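Local coordinates for SWD1-like protein (Myceliophthora thermophila, PDB 6E29) that is probably the Swd1 (Cps50) WD-repeat subunit of the COMPASS histone H3 methyltransferase complex, represented here by its beta-propeller domain, at residues H187-T192 / L221-S226; K194-I199 / I208-I213; E229-A234 / N275-S280; T241-N246 / P260-F265. All blocks are in the same frame, centred on the assembly; numbering follows the deposited sequence. Where two conformers were deposited one is given.

Contact 1. Residues H187-T192 / L221-S226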
loop_
_atom_site.group_PDB
_atom_site.type_symbol
_atom_site.label_atom_id
_atom_site.label_comp_id
_atom_site.label_asym_id
_atom_site.label_seq_id
_atom_site.Cartn_x
_atom_site.Cartn_y
_atom_site.Cartn_z
ATOM N N HIS B 187 12.965 9.500 0.255
ATOM C CA HIS B 187 12.093 9.751 -0.884
ATOM C C HIS B 187 10.760 9.058 -0.692
ATOM O O HIS B 187 10.625 8.089 0.065
ATOM C CB HIS B 187 12.716 9.270 -2.190
ATOM C CG HIS B 187 13.968 10.005 -2.542
ATOM N ND1 HIS B 187 15.206 9.662 -2.028
ATOM C CD2 HIS B 187 14.160 11.115 -3.289
ATOM C CE1 HIS B 187 16.111 10.517 -2.472
ATOM N NE2 HIS B 187 15.501 11.410 -3.237
ATOM N N LEU B 188 9.783 9.556 -1.420
ATOM C CA LEU B 188 8.501 8.905 -1.508
ATOM C C LEU B 188 8.274 8.502 -2.945
ATOM O O LEU B 188 8.627 9.239 -3.863
ATOM C CB LEU B 188 7.382 9.806 -1.041
ATOM C CG LEU B 188 7.488 10.102 0.465
ATOM C CD1 LEU B 188 7.078 11.536 0.654
ATOM C CD2 LEU B 188 6.614 9.131 1.291
ATOM N N LEU B 189 7.662 7.352 -3.124
ATOM C CA LEU B 189 7.257 6.877 -4.443
ATOM C C LEU B 189 5.748 6.940 -4.463
ATOM O O LEU B 189 5.084 6.354 -3.600
ATOM C CB LEU B 189 7.761 5.450 -4.706
ATOM C CG LEU B 189 9.233 5.175 -4.415
ATOM C CD1 LEU B 189 9.514 3.737 -4.678
ATOM C CD2 LEU B 189 10.124 6.044 -5.243
ATOM N N ALA B 190 5.186 7.642 -5.434
ATOM C CA ALA B 190 3.745 7.818 -5.438
ATOM C C ALA B 190 3.174 7.478 -6.808
ATOM O O ALA B 190 3.830 7.665 -7.845
ATOM C CB ALA B 190 3.365 9.253 -5.059
ATOM N N GLY B 191 1.972 6.942 -6.782
ATOM C CA GLY B 191 1.243 6.636 -8.003
ATOM C C GLY B 191 0.046 7.544 -8.169
ATOM O O GLY B 191 -0.539 8.029 -7.191
ATOM N N THR B 192 -0.369 7.738 -9.432
ATOM C CA THR B 192 -1.419 8.686 -9.719
ATOM C C THR B 192 -2.516 8.078 -10.573
ATOM O O THR B 192 -2.399 6.962 -11.115
ATOM C CB THR B 192 -0.895 9.924 -10.466
ATOM O OG1 THR B 192 -0.595 9.555 -11.826
ATOM C CG2 THR B 192 0.338 10.533 -9.754
ATOM N N LEU B 221 1.155 0.351 -4.508
ATOM C CA LEU B 221 2.611 0.298 -4.578
ATOM C C LEU B 221 3.158 -0.454 -3.362
ATOM O O LEU B 221 2.708 -0.215 -2.228
ATOM C CB LEU B 221 3.204 1.682 -4.557
ATOM C CG LEU B 221 2.847 2.601 -5.714
ATOM C CD1 LEU B 221 3.403 4.007 -5.424
ATOM C CD2 LEU B 221 3.393 2.011 -6.992
ATOM N N ARG B 222 4.164 -1.301 -3.588
ATOM C CA ARG B 222 4.824 -2.007 -2.478
ATOM C C ARG B 222 6.290 -2.241 -2.813
ATOM O O ARG B 222 6.634 -2.564 -3.951
ATOM C CB ARG B 222 4.095 -3.366 -2.235
ATOM C CG ARG B 222 4.560 -4.118 -1.026
ATOM C CD ARG B 222 4.361 -3.323 0.279
ATOM N NE ARG B 222 2.971 -2.954 0.605
ATOM C CZ ARG B 222 2.120 -3.724 1.298
ATOM N NH1 ARG B 222 2.468 -4.969 1.689
ATOM N NH2 ARG B 222 0.896 -3.272 1.571
ATOM N N LEU B 223 7.155 -2.046 -1.843
ATOM C CA LEU B 223 8.572 -2.290 -2.030
ATOM C C LEU B 223 8.945 -3.624 -1.408
ATOM O O LEU B 223 8.285 -4.080 -0.477
ATOM C CB LEU B 223 9.388 -1.179 -1.349
ATOM C CG LEU B 223 9.461 0.084 -2.168
ATOM C CD1 LEU B 223 10.058 1.200 -1.314
ATOM C CD2 LEU B 223 10.282 -0.202 -3.419
ATOM N N THR B 224 10.014 -4.239 -1.927
ATOM C CA THR B 224 10.651 -5.349 -1.223
ATOM C C THR B 224 11.360 -4.838 0.034
ATOM O O THR B 224 11.587 -3.645 0.218
ATOM C CB THR B 224 11.671 -6.087 -2.101
ATOM O OG1 THR B 224 12.651 -5.188 -2.645
ATOM C CG2 THR B 224 10.972 -6.828 -3.242
ATOM N N GLU B 225 11.779 -5.779 0.879
ATOM C CA GLU B 225 12.453 -5.437 2.132
ATOM C C GLU B 225 13.675 -4.549 1.920
ATOM O O GLU B 225 13.830 -3.517 2.582
ATOM C CB GLU B 225 12.816 -6.750 2.822
ATOM C CG GLU B 225 13.766 -6.660 3.955
ATOM C CD GLU B 225 13.058 -6.254 5.236
ATOM O OE1 GLU B 225 13.656 -6.430 6.333
ATOM O OE2 GLU B 225 11.897 -5.768 5.123
ATOM N N SER B 226 14.561 -4.927 1.001
ATOM C CA SER B 226 15.718 -4.085 0.706
ATOM C C SER B 226 15.346 -2.765 0.047
ATOM O O SER B 226 16.201 -1.864 -0.051
ATOM C CB SER B 226 16.665 -4.843 -0.211
ATOM O OG SER B 226 15.957 -5.223 -1.373
#
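The carbonyl oxygen of Leu189 is met by a methyl group, not by a donor from across the contact: Leu221 CD1 lies 3.4 Å from Leu189 O. No hydrogen bond joins residues 187-192 to residues 221-226. The same methyl lies against the backbone of Gly191, 3.5 Å from Gly191 N. The Leu221 side chain is drawn out to this place by chi2 of 173°, which sets CD1 anti to CA. A second, looser contact is purely apolar. Leu189 CD1 and Leu223 CD2 approach to 4.2 Å. Leu221 also touches Leu197, Leu230 and Val232, so it is held among leucines and a valine. The two strands run roughly antiparallel, at 151°, with their axes 8.4 Å apart, too far for backbone pairing. Each bonds within its own sheet instead: Leu189 with Val180, Gly191 with Ala178, and Arg222 with Leu231. Strand 187-192 is the second strand of one propeller blade and strand 218-223 is the first strand of the next. The chemistry is therefore that of a blade interface, where aliphatic packing joins two sheets whose backbone polar groups are largely served by their own neighbours.

Contact 2. Residues K194-I199 / I208-I213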
loop_
_atom_site.group_PDB
_atom_site.type_symbol
_atom_site.label_atom_id
_atom_site.label_comp_id
_atom_site.label_asym_id
_atom_site.label_seq_id
_atom_site.Cartn_x
_atom_site.Cartn_y
_atom_site.Cartn_z
ATOM N N LYS B 194 -3.226 9.021 -13.395
ATOM C CA LYS B 194 -2.829 9.076 -14.793
ATOM C C LYS B 194 -1.740 8.054 -15.092
ATOM O O LYS B 194 -1.073 8.138 -16.130
ATOM C CB LYS B 194 -2.389 10.508 -15.157
ATOM C CG LYS B 194 -3.507 11.579 -15.132
ATOM C CD LYS B 194 -4.366 11.562 -16.402
ATOM C CE LYS B 194 -5.459 12.626 -16.364
ATOM N NZ LYS B 194 -6.585 12.180 -15.474
ATOM N N GLY B 195 -1.564 7.082 -14.195
ATOM C CA GLY B 195 -0.632 5.982 -14.387
ATOM C C GLY B 195 0.827 6.386 -14.294
ATOM O O GLY B 195 1.704 5.685 -14.825
ATOM N N ARG B 196 1.121 7.478 -13.587
ATOM C CA ARG B 196 2.496 7.906 -13.431
ATOM C C ARG B 196 3.039 7.469 -12.079
ATOM O O ARG B 196 2.296 7.351 -11.109
ATOM C CB ARG B 196 2.669 9.423 -13.560
ATOM C CG ARG B 196 2.084 9.960 -14.899
ATOM C CD ARG B 196 2.467 11.410 -15.051
ATOM N NE ARG B 196 3.882 11.554 -15.375
ATOM C CZ ARG B 196 4.363 11.383 -16.607
ATOM N NH1 ARG B 196 3.533 11.071 -17.601
ATOM N NH2 ARG B 196 5.665 11.501 -16.841
ATOM N N LEU B 197 4.339 7.165 -12.059
ATOM C CA LEU B 197 5.099 6.976 -10.818
ATOM C C LEU B 197 5.950 8.234 -10.603
ATOM O O LEU B 197 6.783 8.571 -11.448
ATOM C CB LEU B 197 5.952 5.708 -10.916
ATOM C CG LEU B 197 6.585 5.069 -9.653
ATOM C CD1 LEU B 197 7.778 5.861 -9.176
ATOM C CD2 LEU B 197 5.551 4.956 -8.535
ATOM N N ASN B 198 5.692 8.947 -9.502
ATOM C CA ASN B 198 6.433 10.132 -9.083
ATOM C C ASN B 198 7.440 9.729 -8.029
ATOM O O ASN B 198 7.088 8.985 -7.118
ATOM C CB ASN B 198 5.520 11.173 -8.405
ATOM C CG ASN B 198 4.554 11.796 -9.356
ATOM O OD1 ASN B 198 4.808 11.788 -10.545
ATOM N ND2 ASN B 198 3.457 12.350 -8.837
ATOM N N ILE B 199 8.651 10.271 -8.114
ATOM C CA ILE B 199 9.629 10.145 -7.039
ATOM C C ILE B 199 9.733 11.520 -6.415
ATOM O O ILE B 199 9.972 12.502 -7.126
ATOM C CB ILE B 199 11.009 9.685 -7.537
ATOM C CG1 ILE B 199 10.914 8.347 -8.263
ATOM C CG2 ILE B 199 11.967 9.498 -6.336
ATOM C CD1 ILE B 199 12.256 7.808 -8.777
ATOM N N ILE B 208 11.227 14.922 -8.144
ATOM C CA ILE B 208 12.492 14.901 -8.857
ATOM C C ILE B 208 12.456 13.992 -10.069
ATOM O O ILE B 208 13.405 14.026 -10.862
ATOM C CB ILE B 208 13.673 14.524 -7.926
ATOM C CG1 ILE B 208 13.584 13.043 -7.486
ATOM C CG2 ILE B 208 13.711 15.435 -6.723
ATOM C CD1 ILE B 208 14.710 12.630 -6.563
ATOM N N TYR B 209 11.383 13.222 -10.276
ATOM C CA TYR B 209 11.294 12.282 -11.398
ATOM C C TYR B 209 9.861 11.805 -11.538
ATOM O O TYR B 209 9.155 11.600 -10.539
ATOM C CB TYR B 209 12.200 11.065 -11.201
ATOM C CG TYR B 209 12.130 10.017 -12.283
ATOM C CD1 TYR B 209 12.846 10.177 -13.478
ATOM C CD2 TYR B 209 11.357 8.869 -12.125
ATOM C CE1 TYR B 209 12.801 9.208 -14.471
ATOM C CE2 TYR B 209 11.310 7.888 -13.107
ATOM C CZ TYR B 209 12.038 8.069 -14.279
ATOM O OH TYR B 209 12.012 7.128 -15.277
ATOM N N SER B 210 9.432 11.638 -12.784
ATOM C CA SER B 210 8.079 11.165 -13.020
ATOM C C SER B 210 8.072 10.420 -14.343
ATOM O O SER B 210 8.666 10.879 -15.323
ATOM C CB SER B 210 7.081 12.326 -13.028
ATOM O OG SER B 210 5.757 11.881 -13.190
ATOM N N GLU B 211 7.393 9.281 -14.372
ATOM C CA GLU B 211 7.345 8.495 -15.604
ATOM C C GLU B 211 5.994 7.795 -15.705
ATOM O O GLU B 211 5.470 7.297 -14.701
ATOM C CB GLU B 211 8.498 7.486 -15.635
ATOM C CG GLU B 211 8.355 6.447 -16.758
ATOM C CD GLU B 211 9.498 5.439 -16.793
ATOM O OE1 GLU B 211 9.690 4.796 -17.857
ATOM O OE2 GLU B 211 10.200 5.292 -15.754
ATOM N N LYS B 212 5.411 7.779 -16.897
ATOM C CA LYS B 212 4.146 7.063 -17.071
ATOM C C LYS B 212 4.455 5.580 -17.192
ATOM O O LYS B 212 5.061 5.155 -18.179
ATOM C CB LYS B 212 3.389 7.557 -18.299
ATOM C CG LYS B 212 2.178 6.736 -18.628
ATOM C CD LYS B 212 1.480 7.119 -19.954
ATOM C CE LYS B 212 0.017 7.278 -19.703
ATOM N NZ LYS B 212 -0.149 8.327 -18.665
ATOM N N ILE B 213 4.026 4.778 -16.204
ATOM C CA ILE B 213 4.293 3.346 -16.224
ATOM C C ILE B 213 3.045 2.494 -16.412
ATOM O O ILE B 213 3.175 1.266 -16.514
ATOM C CB ILE B 213 5.006 2.880 -14.939
ATOM C CG1 ILE B 213 4.134 3.241 -13.727
ATOM C CG2 ILE B 213 6.430 3.480 -14.896
ATOM C CD1 ILE B 213 4.581 2.498 -12.388
HETATM O O HOH W 1 1.036 11.143 -18.117
#
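Residues 196-199 and 208-212 run antiparallel at 170°. Leu197 and Glu211 form a hydrogen-bonded pair, while Arg196 with Lys212 and Asn198 with Ser210 are non-hydrogen-bonded pairs. Toward one end, Ile208 and Tyr209 both face Ile199, a classic beta bulge: Ile199 O accepts from Ile208 N, and Ile199 N donates to Tyr209 O at 2.8 Å. Toward the other end, Ile213 N donates to Gly195 O.

Ser210 OG links two residues of the facing strand. It accepts from Arg196 NE at 2.9 Å, nearly straight (169°) and in the guanidinium plane. It donates to Asn198 OD1 at 2.8 Å. The bend of Arg196 at chi3 (73°) turns NE toward Ser210 OG. One guanidinium face lies over Lys212 N. At the edge, Arg196 NH1 reaches water 1 at 2.6 Å. That water also accepts from Lys212 NZ, which donates to Lys194 O at 2.7 Å. An alanine at Arg196 would probably leave Ser210 OG without its NE donor and water 1 without one of its two donors, so that each is less firmly held.

Beside Ser210, Tyr209 and Glu211 point to the other side of the sheet. There Ile199 CD1 packs obliquely on Tyr209 CD2 at 3.6 Å, and Tyr209 OH donates to Glu211 OE2 from above the carboxylate plane. Leu197 CB meets Ile213 CD1 on this side too. This is a beta hairpin with a classic bulge, the third and fourth strands of a beta-propeller blade, consistent with the WD-repeat family.

Contact 3. Residues E229-A234 / N275-S280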
loop_
_atom_site.group_PDB
_atom_site.type_symbol
_atom_site.label_atom_id
_atom_site.label_comp_id
_atom_site.label_asym_id
_atom_site.label_seq_id
_atom_site.Cartn_x
_atom_site.Cartn_y
_atom_site.Cartn_z
ATOM N N GLU B 229 13.235 -3.366 -5.307
ATOM C CA GLU B 229 12.236 -3.679 -6.322
ATOM C C GLU B 229 10.863 -3.184 -5.888
ATOM O O GLU B 229 10.507 -3.248 -4.706
ATOM C CB GLU B 229 12.171 -5.176 -6.605
ATOM C CG GLU B 229 13.492 -5.779 -7.127
ATOM C CD GLU B 229 14.403 -6.313 -6.011
ATOM O OE1 GLU B 229 13.995 -6.347 -4.823
ATOM O OE2 GLU B 229 15.536 -6.728 -6.334
ATOM N N LEU B 230 10.101 -2.703 -6.864
ATOM C CA LEU B 230 8.813 -2.065 -6.658
ATOM C C LEU B 230 7.761 -2.870 -7.430
ATOM O O LEU B 230 7.938 -3.160 -8.614
ATOM C CB LEU B 230 8.838 -0.634 -7.173
ATOM C CG LEU B 230 7.539 0.153 -7.241
ATOM C CD1 LEU B 230 7.080 0.556 -5.830
ATOM C CD2 LEU B 230 7.794 1.372 -8.159
ATOM N N LEU B 231 6.663 -3.153 -6.773
ATOM C CA LEU B 231 5.507 -3.828 -7.342
ATOM C C LEU B 231 4.388 -2.818 -7.484
ATOM O O LEU B 231 4.107 -2.050 -6.561
ATOM C CB LEU B 231 5.100 -4.977 -6.391
ATOM C CG LEU B 231 3.809 -5.755 -6.607
ATOM C CD1 LEU B 231 3.946 -6.487 -7.916
ATOM C CD2 LEU B 231 3.688 -6.766 -5.413
ATOM N N VAL B 232 3.737 -2.832 -8.636
ATOM C CA VAL B 232 2.764 -1.810 -8.994
ATOM C C VAL B 232 1.508 -2.498 -9.530
ATOM O O VAL B 232 1.601 -3.300 -10.443
ATOM C CB VAL B 232 3.281 -0.854 -10.072
ATOM C CG1 VAL B 232 2.185 0.213 -10.363
ATOM C CG2 VAL B 232 4.615 -0.200 -9.667
ATOM N N ASN B 233 0.356 -2.231 -8.929
ATOM C CA ASN B 233 -0.912 -2.682 -9.497
ATOM C C ASN B 233 -1.610 -1.463 -10.078
ATOM O O ASN B 233 -1.703 -0.422 -9.410
ATOM C CB ASN B 233 -1.827 -3.350 -8.469
ATOM C CG ASN B 233 -3.043 -4.024 -9.126
ATOM O OD1 ASN B 233 -2.975 -4.448 -10.287
ATOM N ND2 ASN B 233 -4.143 -4.102 -8.404
ATOM N N ALA B 234 -2.150 -1.614 -11.269
ATOM C CA ALA B 234 -2.834 -0.514 -11.936
ATOM C C ALA B 234 -4.017 -1.060 -12.714
ATOM O O ALA B 234 -4.107 -2.255 -12.999
ATOM C CB ALA B 234 -1.869 0.257 -12.861
ATOM N N ASN B 275 -7.076 -7.346 -8.019
ATOM C CA ASN B 275 -7.661 -6.563 -6.955
ATOM C C ASN B 275 -6.559 -6.007 -6.041
ATOM O O ASN B 275 -6.420 -4.790 -5.887
ATOM C CB ASN B 275 -8.639 -7.450 -6.205
ATOM C CG ASN B 275 -9.657 -6.693 -5.513
ATOM O OD1 ASN B 275 -9.470 -5.511 -5.234
ATOM N ND2 ASN B 275 -10.740 -7.354 -5.170
ATOM N N HIS B 276 -5.751 -6.893 -5.455
ATOM C CA HIS B 276 -4.624 -6.506 -4.625
ATOM C C HIS B 276 -3.444 -7.402 -4.966
ATOM O O HIS B 276 -3.612 -8.499 -5.496
ATOM C CB HIS B 276 -5.012 -6.580 -3.127
ATOM C CG HIS B 276 -5.836 -5.413 -2.690
ATOM N ND1 HIS B 276 -7.209 -5.446 -2.581
ATOM C CD2 HIS B 276 -5.472 -4.131 -2.448
ATOM C CE1 HIS B 276 -7.653 -4.245 -2.242
ATOM N NE2 HIS B 276 -6.621 -3.425 -2.170
ATOM N N VAL B 277 -2.236 -6.926 -4.650
ATOM C CA VAL B 277 -1.024 -7.668 -4.955
ATOM C C VAL B 277 -0.106 -7.591 -3.748
ATOM O O VAL B 277 -0.234 -6.688 -2.917
ATOM C CB VAL B 277 -0.278 -7.109 -6.170
ATOM C CG1 VAL B 277 -1.228 -7.293 -7.437
ATOM C CG2 VAL B 277 0.077 -5.583 -5.939
ATOM N N ALA B 278 0.851 -8.529 -3.699
ATOM C CA ALA B 278 1.805 -8.617 -2.589
ATOM C C ALA B 278 3.076 -9.368 -2.986
ATOM O O ALA B 278 3.030 -10.344 -3.733
ATOM C CB ALA B 278 1.165 -9.291 -1.369
ATOM N N PHE B 279 4.205 -8.936 -2.418
ATOM C CA PHE B 279 5.483 -9.614 -2.508
ATOM C C PHE B 279 5.597 -10.619 -1.383
ATOM O O PHE B 279 5.308 -10.277 -0.230
ATOM C CB PHE B 279 6.636 -8.641 -2.272
ATOM C CG PHE B 279 7.121 -7.858 -3.516
ATOM C CD1 PHE B 279 7.417 -8.492 -4.691
ATOM C CD2 PHE B 279 7.383 -6.490 -3.392
ATOM C CE1 PHE B 279 7.919 -7.782 -5.813
ATOM C CE2 PHE B 279 7.869 -5.731 -4.507
ATOM C CZ PHE B 279 8.158 -6.397 -5.717
ATOM N N SER B 280 6.235 -11.755 -1.670
ATOM C CA SER B 280 6.561 -12.703 -0.608
ATOM C C SER B 280 7.755 -12.178 0.199
ATOM O O SER B 280 8.386 -11.173 -0.154
ATOM C CB SER B 280 6.845 -14.096 -1.183
ATOM O OG SER B 280 8.073 -14.118 -1.930
HETATM O O HOH W 2 -4.303 -2.787 -5.771
#
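Leu231 packs against Val277 and Phe279 where two neighbouring blades of the beta-propeller meet. Strand 229-234 is the second strand of its blade, and strand 274-279 is the first of the next. They run antiparallel at 171°, but their axes stay 7.5 Å apart, so side chains fill the interval and no clear hydrogen bond joins the segments directly.

The aromatic contact is a CH-pi one. Leu231 CB lies 3.8 Å from the centroid of the Phe279 ring, 29° off its normal. Chi1 of Leu231 (172°) puts CG anti to the backbone N. The same leucine has CD2 over the centre of the ring, on the same face. Phe279 CE2 also comes within 3.6 Å of the carbonyl oxygen Glu229 O. An alanine at Phe279 would probably open a gap beneath Leu231 and leave its CB and CD2 without the ring face they rest on.

Aliphatic contacts continue along the strands. Leu231 CG touches Val277 CG2 at 3.8 Å, the two side chains crossing at a slant. Val277 CG2 also meets the CB of Asn233, at 3.9 Å. Val286 of strand 285-290 touches both Leu231 and Phe279.

The polar contact lies at the far end of the pair. Asn233 ND2 donates to Trp274 O, just before residues 275-280. It is further tied to Asn275 through water 2, which accepts from Asn233 ND2 at 2.9 Å and donates to Asn275 O at 2.9 Å.

Contact 4. Residues T241-N246 / P260-F265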
loop_
_atom_site.group_PDB
_atom_site.type_symbol
_atom_site.label_atom_id
_atom_site.label_comp_id
_atom_site.label_asym_id
_atom_site.label_seq_id
_atom_site.Cartn_x
_atom_site.Cartn_y
_atom_site.Cartn_z
ATOM N N THR B 241 6.661 -5.160 -12.003
ATOM C CA THR B 241 7.753 -4.941 -11.068
ATOM C C THR B 241 8.803 -4.078 -11.745
ATOM O O THR B 241 9.019 -4.166 -12.960
ATOM C CB THR B 241 8.366 -6.240 -10.596
ATOM O OG1 THR B 241 8.722 -7.059 -11.730
ATOM C CG2 THR B 241 7.333 -6.984 -9.689
ATOM N N PHE B 242 9.442 -3.236 -10.955
ATOM C CA PHE B 242 10.486 -2.354 -11.456
ATOM C C PHE B 242 11.692 -2.409 -10.547
ATOM O O PHE B 242 11.568 -2.638 -9.338
ATOM C CB PHE B 242 10.061 -0.899 -11.525
ATOM C CG PHE B 242 8.906 -0.645 -12.400
ATOM C CD1 PHE B 242 9.075 -0.105 -13.675
ATOM C CD2 PHE B 242 7.623 -0.907 -11.920
ATOM C CE1 PHE B 242 7.958 0.106 -14.482
ATOM C CE2 PHE B 242 6.539 -0.707 -12.697
ATOM C CZ PHE B 242 6.706 -0.173 -13.999
ATOM N N ILE B 243 12.853 -2.111 -11.149
ATOM C CA ILE B 243 14.135 -2.025 -10.443
ATOM C C ILE B 243 14.299 -0.602 -9.933
ATOM O O ILE B 243 14.342 0.328 -10.730
ATOM C CB ILE B 243 15.297 -2.396 -11.375
ATOM C CG1 ILE B 243 15.011 -3.740 -12.059
ATOM C CG2 ILE B 243 16.587 -2.448 -10.595
ATOM C CD1 ILE B 243 14.686 -4.856 -11.071
ATOM N N VAL B 244 14.391 -0.425 -8.625
ATOM C CA VAL B 244 14.335 0.942 -8.072
ATOM C C VAL B 244 15.681 1.580 -8.216
ATOM O O VAL B 244 16.712 0.913 -8.000
ATOM C CB VAL B 244 13.871 0.891 -6.605
ATOM C CG1 VAL B 244 14.142 2.204 -5.904
ATOM C CG2 VAL B 244 12.373 0.532 -6.485
ATOM N N PRO B 245 15.779 2.857 -8.625
ATOM C CA PRO B 245 17.088 3.474 -8.833
ATOM C C PRO B 245 17.811 3.740 -7.522
ATOM O O PRO B 245 17.266 3.703 -6.410
ATOM C CB PRO B 245 16.780 4.781 -9.563
ATOM C CG PRO B 245 15.410 5.125 -9.105
ATOM C CD PRO B 245 14.685 3.779 -8.997
ATOM N N ASN B 246 19.100 3.976 -7.707
ATOM C CA ASN B 246 20.043 4.405 -6.691
ATOM C C ASN B 246 19.688 5.830 -6.275
ATOM O O ASN B 246 20.079 6.794 -6.943
ATOM C CB ASN B 246 21.441 4.329 -7.300
ATOM C CG ASN B 246 22.536 4.256 -6.270
ATOM O OD1 ASN B 246 22.276 4.200 -5.058
ATOM N ND2 ASN B 246 23.798 4.190 -6.759
ATOM N N PRO B 260 13.600 0.993 -14.556
ATOM C CA PRO B 260 13.414 -0.007 -15.610
ATOM C C PRO B 260 12.411 -1.084 -15.216
ATOM O O PRO B 260 12.330 -1.531 -14.063
ATOM C CB PRO B 260 14.830 -0.559 -15.833
ATOM C CG PRO B 260 15.539 -0.284 -14.539
ATOM C CD PRO B 260 14.956 0.969 -13.969
ATOM N N LEU B 261 11.574 -1.439 -16.177
ATOM C CA LEU B 261 10.603 -2.509 -15.952
ATOM C C LEU B 261 11.315 -3.854 -15.832
ATOM O O LEU B 261 12.159 -4.207 -16.661
ATOM C CB LEU B 261 9.612 -2.539 -17.112
ATOM C CG LEU B 261 8.597 -3.656 -17.144
ATOM C CD1 LEU B 261 7.628 -3.383 -16.045
ATOM C CD2 LEU B 261 7.922 -3.636 -18.528
ATOM N N GLU B 262 10.941 -4.627 -14.829
ATOM C CA GLU B 262 11.475 -5.973 -14.667
ATOM C C GLU B 262 10.559 -7.012 -15.318
ATOM O O GLU B 262 10.927 -7.622 -16.320
ATOM C CB GLU B 262 11.674 -6.288 -13.187
ATOM C CG GLU B 262 12.354 -7.668 -13.019
ATOM C CD GLU B 262 12.396 -8.141 -11.575
ATOM O OE1 GLU B 262 13.505 -8.498 -11.070
ATOM O OE2 GLU B 262 11.300 -8.144 -10.979
ATOM N N HIS B 263 9.368 -7.227 -14.766
ATOM C CA HIS B 263 8.397 -8.164 -15.318
ATOM C C HIS B 263 7.021 -7.522 -15.419
ATOM O O HIS B 263 6.652 -6.666 -14.610
ATOM C CB HIS B 263 8.250 -9.435 -14.455
ATOM C CG HIS B 263 9.457 -10.312 -14.454
ATOM N ND1 HIS B 263 10.008 -10.826 -15.600
ATOM C CD2 HIS B 263 10.252 -10.719 -13.439
ATOM C CE1 HIS B 263 11.075 -11.540 -15.295
ATOM N NE2 HIS B 263 11.243 -11.492 -13.987
ATOM N N LYS B 264 6.242 -7.997 -16.392
ATOM C CA LYS B 264 4.798 -7.771 -16.485
ATOM C C LYS B 264 4.110 -9.085 -16.156
ATOM O O LYS B 264 4.499 -10.134 -16.690
ATOM C CB LYS B 264 4.369 -7.357 -17.894
ATOM C CG LYS B 264 4.586 -5.903 -18.261
ATOM C CD LYS B 264 4.202 -5.639 -19.686
ATOM C CE LYS B 264 5.030 -6.475 -20.630
ATOM N NZ LYS B 264 4.569 -6.215 -22.037
ATOM N N PHE B 265 3.066 -9.037 -15.339
ATOM C CA PHE B 265 2.295 -10.239 -15.026
ATOM C C PHE B 265 0.847 -9.976 -15.393
ATOM O O PHE B 265 0.285 -8.948 -14.995
ATOM C CB PHE B 265 2.381 -10.613 -13.554
ATOM C CG PHE B 265 3.763 -10.721 -13.029
ATOM C CD1 PHE B 265 4.478 -11.889 -13.181
ATOM C CD2 PHE B 265 4.360 -9.640 -12.359
ATOM C CE1 PHE B 265 5.779 -11.985 -12.681
ATOM C CE2 PHE B 265 5.647 -9.749 -11.853
ATOM C CZ PHE B 265 6.339 -10.945 -12.001
#
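A classic beta bulge sets both Glu262 and His263 opposite Thr241. Thr241 O accepts from Glu262 N at 2.7 Å, and Thr241 N donates to His263 O at 3.0 Å. The threonine hydroxyl works in both directions. Chi1 of 52° places OG1 between the backbone N and the carbonyl carbon. From there it donates to the anti lone pair of Glu262 OE2 at 2.9 Å, and accepts from His263 N at 3.1 Å through a bent bond of 141°. The other carboxylate oxygen, Glu262 OE1, forms a salt bridge with Arg301, whose backbone O accepts from His263 NE2. Arg301 follows strand 296-300 of the next sheet, so this polar group reaches the neighbouring propeller blade. Within the blade the two segments are the outer pair, its third and fourth strands. On the other side of the sheet, Leu261 CD1 sits over one face of the Phe242 ring, displaced toward the rim, 4.1 Å from the centroid, a CH-pi contact. On the threonine's side, Thr241 CG2 comes in the ring plane to the edge of Phe265, 3.9 Å from CE2. Where strand 239-243 ends, Ile243 N donates to Pro260 O, and Ile243 CB packs on Pro260 CG at 3.8 Å.

Overall arrangement
The four contacts cover two successive four-stranded blades and the join to a third. Contacts 2 and 4 are each within a blade, between its third and fourth strands. Contacts 1 and 3 run between blades. Contacts 1 and 3 have their centres about 8 Å from the centre of the chain, and those of contacts 2 and 4 lie about 16 and 17 Å from it. Contact 2 is nested inside the loop closed by contact 1, and contact 4 inside that of contact 3. A probable hydrogen bond of Thr224 OG1 with Glu229 OE1 joins contacts 1 and 3, whose centres are about 10 Å apart. Ile213 of contact 2 packs on Phe242 of contact 4 across the same blade interface as contact 1.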